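Local coordinates for putative secreted protein (Pseudomonas aeruginosa, PDB 3NPD), which is of unknown function but, as a putative secreted, quorum-sensing-regulated protein, may contribute to virulence, at residues 80-83 and 88-91. Sequence-based numbering, arbitrary orientation.
Sequences RQLL and ILTY
Leu82 and Leu83, at the end of helix 77-83, meet Ile88 and Leu89, at the start of strand 88-95, where a four-residue loop joins the short helix to a mixed five-stranded β-sheet. It is a worked example of a short helix set against a sheet by leucines, for the side-chain contacts between the two segments are all between leucine methyls. The chain reverses within the loop, and the CA atoms of Leu83 and Ile88 come to lie 6.1 Å apart. Ile88, the first strand residue, points away from the helix, its side chain touching Asn42, Gln43, Arg106 and Asp108, and offers the helix its backbone: CD1 of Leu83 lies 4.5 Å from the carbonyl carbon C of Ile88. Leu89 next carries the contact. Its chi1 of -109°, off the staggered positions, and chi2 of -61° together bring CD2 to the helix side, where Leu82 and Leu83 both reach it. CD1 of Leu82 approaches this methyl more loosely, at 4.4 Å, while the Leu82 side chain also touches Leu44 and Ala87 and lies about 4 Å from a bound CXS, probably from the crystallisation liquor. Farther along the strand, Tyr91 packs on Val73 of helix 62-74, which Leu83 touches as well. Leu83 crosses Leu89 at about a right angle; in the one of its two conformers described here, its CD1 is 3.4 Å from Leu89 CD2, a closeness that is doubtful for that reason, and 4.0 Å from the backbone N of Leu89.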
loop_
_atom_site.group_PDB
_atom_site.type_symbol
_atom_site.label_atom_id
_atom_site.label_comp_id
_atom_site.label_asym_id
_atom_site.label_seq_id
_atom_site.Cartn_x
_atom_site.Cartn_y
_atom_site.Cartn_z
ATOM N N ARG A 80 -11.048 -3.854 3.685
ATOM C CA ARG A 80 -12.223 -3.138 4.146
ATOM C C ARG A 80 -12.365 -3.280 5.680
ATOM O O ARG A 80 -12.734 -2.323 6.347
ATOM C CB ARG A 80 -13.476 -3.633 3.449
ATOM C CG ARG A 80 -13.638 -3.147 1.995
ATOM C CD ARG A 80 -14.951 -3.731 1.420
ATOM N NE ARG A 80 -16.169 -3.085 1.934
ATOM C CZ ARG A 80 -16.623 -1.859 1.608
ATOM N NH1 ARG A 80 -15.955 -1.045 0.771
ATOM N NH2 ARG A 80 -17.766 -1.425 2.152
ATOM N N GLN A 81 -12.047 -4.466 6.210
ATOM C CA GLN A 81 -12.081 -4.689 7.665
ATOM C C GLN A 81 -11.086 -3.783 8.392
ATOM O O GLN A 81 -11.360 -3.343 9.514
ATOM C CB GLN A 81 -11.799 -6.136 8.027
ATOM C CG GLN A 81 -12.852 -7.072 7.576
ATOM C CD GLN A 81 -12.473 -8.535 7.666
ATOM O OE1 GLN A 81 -11.391 -8.899 8.107
ATOM N NE2 GLN A 81 -13.388 -9.387 7.224
ATOM N N LEU A 82 -9.910 -3.577 7.781
ATOM C CA LEU A 82 -8.916 -2.705 8.374
ATOM C C LEU A 82 -9.358 -1.228 8.344
ATOM O O LEU A 82 -9.250 -0.510 9.340
ATOM C CB LEU A 82 -7.540 -2.922 7.713
ATOM C CG LEU A 82 -7.018 -4.365 7.750
ATOM C CD1 LEU A 82 -5.624 -4.378 7.101
ATOM C CD2 LEU A 82 -6.964 -4.952 9.172
ATOM N N LEU A 83 -9.840 -0.806 7.188
ATOM C CA LEU A 83 -10.338 0.556 7.015
ATOM C C LEU A 83 -11.516 0.802 7.974
ATOM O O LEU A 83 -11.612 1.885 8.560
ATOM C CB LEU A 83 -10.700 0.842 5.543
ATOM C CG LEU A 83 -9.532 1.361 4.695
ATOM C CD1 LEU A 83 -8.257 0.568 4.871
ATOM C CD2 LEU A 83 -9.934 1.432 3.226
ATOM N N ILE A 88 -5.347 3.044 7.463
ATOM C CA ILE A 88 -5.107 3.604 6.144
ATOM C C ILE A 88 -4.296 2.560 5.397
ATOM O O ILE A 88 -3.347 1.970 5.971
ATOM C CB ILE A 88 -4.314 4.919 6.246
ATOM C CG1 ILE A 88 -5.195 6.002 6.838
ATOM C CG2 ILE A 88 -3.773 5.366 4.850
ATOM C CD1 ILE A 88 -4.374 7.245 7.324
ATOM N N LEU A 89 -4.714 2.270 4.166
ATOM C CA LEU A 89 -3.949 1.444 3.227
ATOM C C LEU A 89 -3.109 2.408 2.392
ATOM O O LEU A 89 -3.635 3.283 1.733
ATOM C CB LEU A 89 -4.853 0.537 2.361
ATOM C CG LEU A 89 -4.798 -0.949 2.690
ATOM C CD1 LEU A 89 -3.368 -1.571 2.498
ATOM C CD2 LEU A 89 -5.385 -1.106 4.121
ATOM N N THR A 90 -1.801 2.193 2.378
ATOM C CA THR A 90 -0.871 3.037 1.643
ATOM C C THR A 90 -0.097 2.200 0.635
ATOM O O THR A 90 0.467 1.173 1.013
ATOM C CB THR A 90 0.125 3.703 2.592
ATOM O OG1 THR A 90 -0.627 4.530 3.479
ATOM C CG2 THR A 90 1.193 4.559 1.810
ATOM N N TYR A 91 -0.040 2.658 -0.610
ATOM C CA TYR A 91 0.803 2.062 -1.650
ATOM C C TYR A 91 1.945 3.002 -1.880
ATOM O O TYR A 91 1.737 4.158 -2.260
ATOM C CB TYR A 91 0.052 1.854 -2.967
ATOM C CG TYR A 91 -0.875 0.741 -2.801
ATOM C CD1 TYR A 91 -0.427 -0.573 -3.006
ATOM C CD2 TYR A 91 -2.147 0.942 -2.305
ATOM C CE1 TYR A 91 -1.228 -1.653 -2.755
ATOM C CE2 TYR A 91 -2.984 -0.140 -2.065
ATOM C CZ TYR A 91 -2.520 -1.443 -2.309
ATOM O OH TYR A 91 -3.321 -2.540 -2.095
#